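Local coordinates for O-methyltransferase family 2 (Planctopirus limnophila, PDB 5I2H), which probably transfers a methyl group from S-adenosyl-L-methionine to a hydroxyl oxygen of a small acceptor, forms a two-chain assembly and is seen here with the flavone apigenin bound, at residues G167-V172 and S207-M212; P174-V179 and I350-H355; K7-F12 and T211-Q216; V199-A204 and R222-D227. All blocks are in the same frame, centred on the assembly; numbering follows the deposited sequence. Where two conformers were deposited one is given.

Contact 1: residues G167-V172 and S207-M212; sequences GRAWNV and SGIYTM. With AGI (5,7-dihydroxy-2-(4-hydroxyphenyl)-4H-chromen-4-one), chain C.
The indole of W170 and the phenol of Y210 carry this helix-to-helix contact; the guanidinium of R168 joins it through a water. One face of the indole receives I209, whose CD1 stands 3.7 Å from the centroid of the five-membered ring in a CH-pi contact, 23° off the normal, while CG2 reaches the six-membered ring at W170 CE3. K7 makes a cation-pi contact with the same indole. The Y210 ring has V172 CG1 at its edge, and A169 CB meets its CE2 obliquely at 3.7 Å. The water, in the planes of both Y210 and R168, accepts from R168 NE at 3.0 Å and hydrogen-bonds to Y210 OH at 2.8 Å. R168, bent at chi3 (60°), gives NH1 to OAC of apigenin at 2.7 Å, so Y210 is a second-shell residue behind a pocket arginine. An alanine in place of W170 would probably loosen I209 by removing the face it packs on. S207 OG accepts from I209 N, an ST turn before helix 209-217. Helix 154-179 lies between helix 209-217 and the second subunit, whose F104 O accepts from N171 ND2, with L238 of helix 229-241 beside W170 and strand 265-269 beside Y210.

Contact 2: residues P174-V179 and I350-H355; sequences PRFADV and IPTSAH
The tight part of this contact is apolar and lies at the C-terminal end of helix 154-179. V179 turns CB toward I350, the two side chains lying alongside each other and running antiparallel, and I350 CG2 sits 3.7 Å from V179 CB. In V179, CG1 is anti to the carbonyl carbon (chi1 -56°), which leaves CG2 flanked by both N and C; from there it meets both I350 CG2 and T352 CG2. The methyl of T352 is also anti to its own carbonyl carbon and fits against the helix backbone, 4.0 Å from F176 CA. The hydroxyl of T352 turns elsewhere, to a hydrogen bond with H300, whose ring meets F176 edge-to-face. On the more exposed side only CB and CG of R175 meet the loop, CG lying 4.0 Å from S353 CB, and the chain bends at chi2 (-65°) and carries the guanidinium off to a cation-pi contact with F12. P351 points away from the helix. This is a helix end docked on the edge strand 345-351 of the seven-stranded sheet, where that strand runs out into a turn before its antiparallel partner 357-362, the hairpin that closes the Rossmann-like fold of class I methyltransferases.

Contact 3: residues K7-F12 and T211-Q216; sequences KDALRF and TMAVLQ
A glutamine anchors an irregular N-terminal segment to helix 209-217 of the methyltransferase domain. Q216 does this with its amide, which uses both ends on the backbone of 7-12. Its side chain leaves with CG anti to the carbonyl carbon (chi1 -64°) and is extended beyond. NE2 gives a hydrogen bond to K7 O at 2.8 Å, nearly along the C=O axis and in the amide plane; it also donates to T242 O. K7 itself also packs on P103 of the second subunit. OE1 accepts from A9 N at 2.9 Å, the donor standing above the carbonyl plane. A water donates to OE1 as well, at 2.7 Å, and to D8 OD1, joining the amide to the carboxylate. These bonds fix the rotation of the amide, since a flip would set like against like at K7 O and A9 N. A leucine here, lacking the amide that K7 O and A9 N bond to, would probably loosen the N-terminal segment. Beneath the polar grip the packing is close: A9 CB lies 4.0 Å from A213 CB, and L10 lies head to tail beside Q216, CD1 resting 3.9 Å from its CB while CD2 approaches A213 O. D8 OD1 accepts from L10 N at 2.9 Å and from R11 N at 3.1 Å, both N-H groups approaching from above the carboxylate plane. The first of these bonds makes an Asx turn and the second extends it to an Asx motif, the kind of side-chain-to-backbone bonding that shapes a turn in a segment without helix or strand.

Contact 4: residues V199-A204 and R222-D227; sequences VLLDVA and RGIIFD
On the face that carries V199, L201, I224 and F226, L201 CD1 sits in the middle, 3.6 Å from I224 CG2 and close to F226 CB. L201 has CG anti to the backbone N (chi1 169°), and from there its methyl crosses obliquely to the neighbouring strand. V199 CG1 meets I224 CD1 at 3.8 Å, so the isoleucine touches one residue with each branch. The other face bears L200, D202 and I225; D202 and I225 lie side by side, the CD1 methyl of I225 3.8 Å from D202 CB. Five backbone hydrogen bonds hold the strands in parallel register, alternating in direction: L200 N to R222 O, I224 N to L200 O, D202 N to I224 O at 2.8 Å and nearly along the C=O axis, F226 N to D202 O, and A204 N to F226 O. With helix 209-217 between them, the strands form the first beta-alpha-beta unit of the Rossmann-like sheet, and the axes are 16° from parallel. The buried D202 carboxylate takes a hydrogen bond with T211 of that helix. Where the strands end, D227 OD2 comes within 3.4 Å of A204 CA, accepts from a water at 2.6 Å and also from G206 N. At the opposite end of strand 222-227, the chain of R222 leads away to a salt bridge with E249 on the outermost strand 248-252.

From the N terminus, residues 7-12 first reach forward across some 200 residues to helix 209-217, so contact 3 closes a very long loop that spans the helical N-terminal region. Helix 154-179 then supplies both 167-172, which meets the start of helix 209-217 in contact 1, and 174-179, which waits for 350-355 in contact 2. Contact 2, which joins helix 154-179 to the C-terminal hairpin, crosses contacts 1 and 3 and encloses contact 4. Contact 4, the short loop from strand 199-203 to 222-227, also crosses contacts 1 and 3: helix 209-217, the element common to those two, connects its strands.

Contact 1: residues G167-V172 and S207-M212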
# COMPACT_ATOMS: atom_id res chain seq x y z
N GLY A 167 -21.03 -0.56 4.52
CA GLY A 167 -20.52 -1.84 4.05
C GLY A 167 -19.60 -2.50 5.06
O GLY A 167 -19.67 -3.71 5.29
N ARG A 168 -18.75 -1.70 5.72
CA ARG A 168 -17.94 -2.28 6.79
C ARG A 168 -18.81 -2.79 7.92
O ARG A 168 -18.60 -3.90 8.43
CB ARG A 168 -16.90 -1.28 7.32
CG ARG A 168 -16.05 -1.91 8.47
CD ARG A 168 -14.92 -1.00 8.94
NE ARG A 168 -15.47 0.27 9.45
CZ ARG A 168 -14.81 1.43 9.46
NH1 ARG A 168 -13.56 1.48 9.00
NH2 ARG A 168 -15.41 2.53 9.93
N ALA A 169 -19.83 -2.02 8.32
CA ALA A 169 -20.69 -2.45 9.41
C ALA A 169 -21.42 -3.75 9.09
O ALA A 169 -21.57 -4.61 9.98
CB ALA A 169 -21.69 -1.34 9.75
N TRP A 170 -21.90 -3.93 7.85
CA TRP A 170 -22.58 -5.20 7.56
C TRP A 170 -21.61 -6.37 7.70
O TRP A 170 -22.03 -7.48 8.03
CB TRP A 170 -23.18 -5.22 6.15
CG TRP A 170 -24.35 -4.30 5.95
CD1 TRP A 170 -24.41 -3.24 5.06
CD2 TRP A 170 -25.63 -4.33 6.62
NE1 TRP A 170 -25.63 -2.61 5.17
CE2 TRP A 170 -26.40 -3.26 6.10
CE3 TRP A 170 -26.20 -5.15 7.62
CZ2 TRP A 170 -27.72 -3.00 6.54
CZ3 TRP A 170 -27.50 -4.90 8.04
CH2 TRP A 170 -28.24 -3.83 7.51
N ASN A 171 -20.31 -6.14 7.46
CA ASN A 171 -19.35 -7.22 7.63
C ASN A 171 -18.99 -7.48 9.09
O ASN A 171 -18.62 -8.61 9.42
CB ASN A 171 -18.06 -6.92 6.86
CG ASN A 171 -18.20 -7.25 5.39
OD1 ASN A 171 -17.96 -8.40 4.98
ND2 ASN A 171 -18.64 -6.27 4.58
N VAL A 172 -19.03 -6.48 9.95
CA VAL A 172 -18.53 -6.62 11.32
C VAL A 172 -19.66 -6.78 12.33
O VAL A 172 -19.49 -7.44 13.35
CB VAL A 172 -17.64 -5.42 11.70
CG1 VAL A 172 -17.08 -5.60 13.16
CG2 VAL A 172 -16.48 -5.26 10.68
N SER A 207 -26.12 4.78 10.48
CA SER A 207 -26.35 3.45 9.95
C SER A 207 -27.04 2.70 11.08
O SER A 207 -28.09 2.11 10.85
CB SER A 207 -25.07 2.74 9.47
OG SER A 207 -24.54 1.86 10.47
N GLY A 208 -26.50 2.77 12.32
CA GLY A 208 -27.13 2.04 13.42
C GLY A 208 -27.12 0.53 13.24
O GLY A 208 -27.81 -0.21 13.97
N ILE A 209 -26.34 0.05 12.27
CA ILE A 209 -26.35 -1.36 11.91
C ILE A 209 -25.90 -2.23 13.07
O ILE A 209 -26.43 -3.34 13.27
CB ILE A 209 -25.47 -1.56 10.66
CG1 ILE A 209 -26.22 -1.00 9.44
CG2 ILE A 209 -25.13 -3.03 10.43
CD1 ILE A 209 -25.31 -0.81 8.23
N TYR A 210 -24.91 -1.76 13.87
CA TYR A 210 -24.48 -2.58 14.99
C TYR A 210 -25.61 -2.80 15.98
O TYR A 210 -25.78 -3.91 16.51
CB TYR A 210 -23.27 -1.97 15.69
CG TYR A 210 -22.02 -2.02 14.83
CD1 TYR A 210 -21.20 -3.13 14.81
CD2 TYR A 210 -21.67 -0.94 14.01
CE1 TYR A 210 -20.07 -3.19 14.00
CE2 TYR A 210 -20.53 -0.99 13.21
CZ TYR A 210 -19.73 -2.11 13.22
OH TYR A 210 -18.60 -2.17 12.41
N THR A 211 -26.39 -1.74 16.24
CA THR A 211 -27.53 -1.86 17.15
C THR A 211 -28.61 -2.76 16.56
O THR A 211 -29.19 -3.58 17.29
CB THR A 211 -28.09 -0.48 17.46
OG1 THR A 211 -27.07 0.27 18.13
CG2 THR A 211 -29.32 -0.56 18.36
N MSE A 212 -28.88 -2.64 15.25
CA MSE A 212 -29.88 -3.51 14.64
C MSE A 212 -29.48 -4.99 14.77
O MSE A 212 -30.35 -5.82 15.06
CB MSE A 212 -30.11 -3.14 13.17
CG MSE A 212 -30.64 -1.73 13.04
SE MSE A 212 -30.52 -1.21 11.19
CE MSE A 212 -30.65 0.72 11.58
CAG AGI C . -14.47 10.01 5.33
CAE AGI C . -14.46 10.83 4.20
CAM AGI C . -14.72 12.19 4.36
OAB AGI C . -14.70 12.98 3.24
CAF AGI C . -14.98 12.73 5.63
CAH AGI C . -14.99 11.90 6.76
CAP AGI C . -14.73 10.54 6.60
CAQ AGI C . -14.70 9.56 7.71
OAL AGI C . -14.16 8.35 7.34
CAJ AGI C . -15.18 9.80 9.01
CAR AGI C . -15.10 8.78 9.99
OAA AGI C . -15.53 8.98 11.15
CAT AGI C . -14.50 7.45 9.60
CAS AGI C . -14.03 7.30 8.20
CAK AGI C . -13.46 6.12 7.76
CAN AGI C . -13.33 5.05 8.63
OAC AGI C . -12.79 3.91 8.14
CAI AGI C . -13.77 5.11 9.97
CAO AGI C . -14.34 6.26 10.50
OAD AGI C . -14.73 6.25 11.78
O HOH W 1 -18.16 0.02 10.76

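Contact 2: residues P174-V179 and I350-H355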
# COMPACT_ATOMS: atom_id res chain seq x y z
N PRO A 174 -22.31 -8.63 12.52
CA PRO A 174 -22.65 -10.00 12.96
C PRO A 174 -21.70 -10.54 14.03
O PRO A 174 -22.14 -11.19 15.00
CB PRO A 174 -22.57 -10.83 11.67
CG PRO A 174 -22.89 -9.82 10.56
CD PRO A 174 -22.23 -8.53 11.04
N ARG A 175 -20.39 -10.30 13.86
CA ARG A 175 -19.43 -10.67 14.89
C ARG A 175 -19.70 -9.91 16.18
O ARG A 175 -19.77 -10.49 17.27
CB ARG A 175 -18.00 -10.38 14.42
CG ARG A 175 -17.58 -11.13 13.21
CD ARG A 175 -17.51 -12.61 13.47
NE ARG A 175 -17.39 -13.36 12.23
CZ ARG A 175 -17.39 -14.69 12.21
NH1 ARG A 175 -17.52 -15.36 13.36
NH2 ARG A 175 -17.26 -15.34 11.07
N PHE A 176 -19.85 -8.59 16.06
CA PHE A 176 -20.08 -7.75 17.22
C PHE A 176 -21.25 -8.26 18.05
O PHE A 176 -21.14 -8.40 19.28
CB PHE A 176 -20.36 -6.32 16.77
CG PHE A 176 -20.68 -5.39 17.90
CD1 PHE A 176 -19.68 -4.73 18.56
CD2 PHE A 176 -21.98 -5.18 18.29
CE1 PHE A 176 -19.97 -3.89 19.61
CE2 PHE A 176 -22.30 -4.34 19.34
CZ PHE A 176 -21.29 -3.69 20.00
N ALA A 177 -22.39 -8.51 17.40
CA ALA A 177 -23.54 -9.01 18.13
C ALA A 177 -23.24 -10.38 18.74
O ALA A 177 -23.69 -10.69 19.86
CB ALA A 177 -24.77 -9.06 17.22
N ASP A 178 -22.48 -11.21 18.02
CA ASP A 178 -22.19 -12.54 18.52
C ASP A 178 -21.36 -12.50 19.80
O ASP A 178 -21.53 -13.36 20.69
CB ASP A 178 -21.48 -13.36 17.43
CG ASP A 178 -21.21 -14.78 17.86
OD1 ASP A 178 -22.18 -15.52 18.13
OD2 ASP A 178 -20.02 -15.15 17.94
N VAL A 179 -20.46 -11.53 19.93
CA VAL A 179 -19.56 -11.53 21.10
C VAL A 179 -20.00 -10.58 22.21
O VAL A 179 -19.40 -10.61 23.29
CB VAL A 179 -18.10 -11.21 20.72
CG1 VAL A 179 -17.62 -12.20 19.65
CG2 VAL A 179 -17.95 -9.76 20.27
N ILE A 350 -12.58 -7.80 23.36
CA ILE A 350 -12.98 -8.95 22.57
C ILE A 350 -12.89 -8.62 21.09
O ILE A 350 -13.57 -7.70 20.62
CB ILE A 350 -14.40 -9.43 22.90
CG1 ILE A 350 -14.60 -9.64 24.41
CG2 ILE A 350 -14.71 -10.67 22.08
CD1 ILE A 350 -16.06 -9.86 24.77
N PRO A 351 -12.12 -9.35 20.29
CA PRO A 351 -12.03 -9.04 18.86
C PRO A 351 -13.36 -9.25 18.14
O PRO A 351 -14.11 -10.18 18.46
CB PRO A 351 -10.97 -10.02 18.34
CG PRO A 351 -10.27 -10.54 19.57
CD PRO A 351 -11.23 -10.45 20.70
N THR A 352 -13.63 -8.38 17.17
CA THR A 352 -14.79 -8.54 16.29
C THR A 352 -14.26 -8.95 14.92
O THR A 352 -13.87 -10.12 14.73
CB THR A 352 -15.67 -7.29 16.30
OG1 THR A 352 -14.91 -6.16 15.86
CG2 THR A 352 -16.21 -7.01 17.76
N SER A 353 -14.26 -8.05 13.93
CA SER A 353 -13.64 -8.34 12.64
C SER A 353 -13.15 -7.02 12.04
O SER A 353 -13.37 -5.95 12.62
CB SER A 353 -14.59 -9.04 11.66
OG SER A 353 -13.89 -9.34 10.46
N ALA A 354 -12.50 -7.10 10.88
CA ALA A 354 -11.91 -5.93 10.22
C ALA A 354 -11.06 -5.13 11.21
O ALA A 354 -11.09 -3.90 11.24
CB ALA A 354 -12.99 -5.05 9.58
N HIS A 355 -10.28 -5.84 12.02
CA HIS A 355 -9.41 -5.28 13.05
C HIS A 355 -10.16 -4.63 14.21
O HIS A 355 -9.52 -3.97 15.05
CB HIS A 355 -8.40 -4.29 12.43
CG HIS A 355 -7.53 -4.93 11.39
ND1 HIS A 355 -6.82 -6.09 11.62
CD2 HIS A 355 -7.28 -4.59 10.10
CE1 HIS A 355 -6.15 -6.42 10.53
NE2 HIS A 355 -6.41 -5.53 9.60

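Contact 3: residues K7-F12 and T211-Q216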
# COMPACT_ATOMS: atom_id res chain seq x y z
N LYS A 7 -34.20 -8.68 6.51
CA LYS A 7 -32.77 -8.73 6.27
C LYS A 7 -32.06 -9.29 7.49
O LYS A 7 -32.24 -8.79 8.61
CB LYS A 7 -32.25 -7.33 5.94
CG LYS A 7 -30.78 -7.27 5.61
CD LYS A 7 -30.36 -5.86 5.17
CE LYS A 7 -28.85 -5.85 4.87
NZ LYS A 7 -28.57 -6.76 3.71
N ASP A 8 -31.24 -10.33 7.27
CA ASP A 8 -30.55 -11.04 8.35
C ASP A 8 -29.26 -10.30 8.72
O ASP A 8 -28.32 -10.27 7.93
CB ASP A 8 -30.24 -12.46 7.88
CG ASP A 8 -29.65 -13.35 8.98
OD1 ASP A 8 -29.25 -12.88 10.06
OD2 ASP A 8 -29.61 -14.58 8.73
N ALA A 9 -29.21 -9.70 9.92
CA ALA A 9 -28.02 -8.99 10.36
C ALA A 9 -27.12 -9.84 11.25
O ALA A 9 -26.09 -9.34 11.76
CB ALA A 9 -28.40 -7.69 11.12
N LEU A 10 -27.46 -11.13 11.44
CA LEU A 10 -26.69 -12.01 12.32
C LEU A 10 -25.83 -13.02 11.58
O LEU A 10 -24.87 -13.54 12.16
CB LEU A 10 -27.61 -12.77 13.28
CG LEU A 10 -28.34 -11.85 14.27
CD1 LEU A 10 -29.32 -12.66 15.11
CD2 LEU A 10 -27.37 -11.06 15.17
N ARG A 11 -26.16 -13.32 10.33
CA ARG A 11 -25.37 -14.30 9.59
C ARG A 11 -23.96 -13.75 9.39
O ARG A 11 -23.78 -12.60 8.97
CB ARG A 11 -26.02 -14.60 8.25
CG ARG A 11 -25.23 -15.62 7.43
CD ARG A 11 -26.00 -16.92 7.25
NE ARG A 11 -27.02 -16.83 6.20
CZ ARG A 11 -26.93 -17.42 5.02
NH1 ARG A 11 -27.92 -17.29 4.14
NH2 ARG A 11 -25.87 -18.14 4.71
N PHE A 12 -22.96 -14.58 9.68
CA PHE A 12 -21.57 -14.17 9.49
C PHE A 12 -21.26 -14.05 8.00
O PHE A 12 -21.79 -14.80 7.18
CB PHE A 12 -20.60 -15.17 10.11
CG PHE A 12 -20.79 -15.37 11.58
CD1 PHE A 12 -20.93 -14.29 12.45
CD2 PHE A 12 -20.84 -16.65 12.09
CE1 PHE A 12 -21.10 -14.49 13.81
CE2 PHE A 12 -21.01 -16.87 13.45
CZ PHE A 12 -21.14 -15.79 14.32
N THR A 211 -26.39 -1.74 16.24
CA THR A 211 -27.53 -1.86 17.15
C THR A 211 -28.61 -2.76 16.56
O THR A 211 -29.19 -3.58 17.29
CB THR A 211 -28.09 -0.48 17.46
OG1 THR A 211 -27.07 0.27 18.13
CG2 THR A 211 -29.32 -0.56 18.36
N MSE A 212 -28.88 -2.64 15.25
CA MSE A 212 -29.88 -3.51 14.64
C MSE A 212 -29.48 -4.99 14.77
O MSE A 212 -30.35 -5.82 15.06
CB MSE A 212 -30.11 -3.14 13.17
CG MSE A 212 -30.64 -1.73 13.04
SE MSE A 212 -30.52 -1.21 11.19
CE MSE A 212 -30.65 0.72 11.58
N ALA A 213 -28.20 -5.33 14.58
CA ALA A 213 -27.79 -6.71 14.80
C ALA A 213 -28.02 -7.13 16.25
O ALA A 213 -28.55 -8.23 16.51
CB ALA A 213 -26.32 -6.90 14.40
N VAL A 214 -27.63 -6.29 17.21
CA VAL A 214 -27.85 -6.65 18.61
C VAL A 214 -29.34 -6.87 18.87
O VAL A 214 -29.73 -7.83 19.56
CB VAL A 214 -27.26 -5.55 19.52
CG1 VAL A 214 -27.71 -5.74 20.98
CG2 VAL A 214 -25.74 -5.58 19.41
N LEU A 215 -30.19 -6.02 18.30
CA LEU A 215 -31.62 -6.19 18.55
C LEU A 215 -32.17 -7.47 17.93
O LEU A 215 -33.14 -8.03 18.47
CB LEU A 215 -32.42 -4.99 18.01
CG LEU A 215 -32.17 -3.65 18.71
CD1 LEU A 215 -33.08 -2.55 18.09
CD2 LEU A 215 -32.35 -3.74 20.24
N GLN A 216 -31.63 -7.92 16.79
CA GLN A 216 -32.05 -9.24 16.28
C GLN A 216 -31.58 -10.36 17.20
O GLN A 216 -32.28 -11.37 17.36
CB GLN A 216 -31.53 -9.47 14.86
CG GLN A 216 -32.09 -8.52 13.82
CD GLN A 216 -31.78 -9.01 12.43
OE1 GLN A 216 -30.88 -9.85 12.26
NE2 GLN A 216 -32.51 -8.53 11.43
O HOH W 2 -31.60 -12.46 12.10

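Contact 4: residues V199-A204 and R222-D227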
# COMPACT_ATOMS: atom_id res chain seq x y z
N VAL A 199 -31.56 -1.44 27.18
CA VAL A 199 -31.64 -0.37 26.20
C VAL A 199 -30.23 -0.05 25.74
O VAL A 199 -29.37 0.30 26.56
CB VAL A 199 -32.33 0.87 26.79
CG1 VAL A 199 -32.29 2.04 25.80
CG2 VAL A 199 -33.79 0.52 27.18
N LEU A 200 -29.97 -0.22 24.44
CA LEU A 200 -28.67 0.04 23.84
C LEU A 200 -28.76 1.37 23.10
O LEU A 200 -29.56 1.50 22.16
CB LEU A 200 -28.29 -1.09 22.89
CG LEU A 200 -27.06 -0.86 22.00
CD1 LEU A 200 -25.80 -0.59 22.87
CD2 LEU A 200 -26.83 -2.04 21.04
N LEU A 201 -27.97 2.34 23.53
CA LEU A 201 -27.85 3.65 22.89
C LEU A 201 -26.58 3.71 22.06
O LEU A 201 -25.48 3.49 22.58
CB LEU A 201 -27.81 4.78 23.94
CG LEU A 201 -27.43 6.19 23.48
CD1 LEU A 201 -28.45 6.78 22.50
CD2 LEU A 201 -27.24 7.13 24.70
N ASP A 202 -26.73 4.07 20.79
CA ASP A 202 -25.66 4.01 19.79
C ASP A 202 -25.38 5.47 19.45
O ASP A 202 -26.17 6.10 18.74
CB ASP A 202 -26.15 3.18 18.61
CG ASP A 202 -25.08 2.78 17.64
OD1 ASP A 202 -24.03 3.45 17.61
OD2 ASP A 202 -25.32 1.80 16.87
N VAL A 203 -24.30 6.03 20.00
CA VAL A 203 -24.00 7.45 19.84
C VAL A 203 -23.14 7.64 18.60
O VAL A 203 -22.07 7.03 18.47
CB VAL A 203 -23.30 7.99 21.10
CG1 VAL A 203 -22.83 9.49 20.89
CG2 VAL A 203 -24.28 7.91 22.28
N ALA A 204 -23.62 8.46 17.65
CA ALA A 204 -22.83 8.85 16.47
C ALA A 204 -22.42 7.62 15.67
O ALA A 204 -21.37 7.60 15.03
CB ALA A 204 -21.61 9.69 16.88
N ARG A 222 -34.23 -2.94 23.47
CA ARG A 222 -34.61 -1.78 22.67
C ARG A 222 -33.36 -0.99 22.34
O ARG A 222 -32.39 -0.99 23.09
CB ARG A 222 -35.62 -0.84 23.39
CG ARG A 222 -37.01 -1.42 23.55
CD ARG A 222 -38.03 -0.37 24.08
NE ARG A 222 -38.16 0.87 23.29
CZ ARG A 222 -39.08 1.07 22.34
NH1 ARG A 222 -39.94 0.11 22.02
NH2 ARG A 222 -39.14 2.24 21.71
N GLY A 223 -33.39 -0.31 21.21
CA GLY A 223 -32.24 0.44 20.74
C GLY A 223 -32.60 1.89 20.49
O GLY A 223 -33.74 2.23 20.21
N ILE A 224 -31.58 2.73 20.60
CA ILE A 224 -31.72 4.15 20.32
C ILE A 224 -30.51 4.56 19.48
O ILE A 224 -29.37 4.34 19.89
CB ILE A 224 -31.77 5.00 21.61
CG1 ILE A 224 -32.94 4.55 22.51
CG2 ILE A 224 -31.85 6.46 21.24
CD1 ILE A 224 -32.94 5.23 23.88
N ILE A 225 -30.75 5.11 18.30
CA ILE A 225 -29.69 5.70 17.51
C ILE A 225 -29.72 7.21 17.73
O ILE A 225 -30.74 7.86 17.48
CB ILE A 225 -29.86 5.40 16.01
CG1 ILE A 225 -30.20 3.91 15.79
CG2 ILE A 225 -28.62 5.89 15.24
CD1 ILE A 225 -29.14 2.92 16.33
N PHE A 226 -28.58 7.76 18.13
CA PHE A 226 -28.42 9.20 18.39
C PHE A 226 -27.43 9.74 17.36
O PHE A 226 -26.28 9.30 17.33
CB PHE A 226 -27.92 9.38 19.83
CG PHE A 226 -27.74 10.82 20.27
CD1 PHE A 226 -26.68 11.59 19.80
CD2 PHE A 226 -28.54 11.35 21.27
CE1 PHE A 226 -26.49 12.89 20.24
CE2 PHE A 226 -28.33 12.65 21.73
CZ PHE A 226 -27.32 13.42 21.21
N ASP A 227 -27.87 10.65 16.48
CA ASP A 227 -26.97 11.14 15.44
C ASP A 227 -27.59 12.39 14.80
O ASP A 227 -28.63 12.88 15.25
CB ASP A 227 -26.68 10.05 14.40
CG ASP A 227 -25.28 10.18 13.80
OD1 ASP A 227 -24.86 11.33 13.53
OD2 ASP A 227 -24.59 9.17 13.61
O HOH W 3 -22.45 8.96 12.15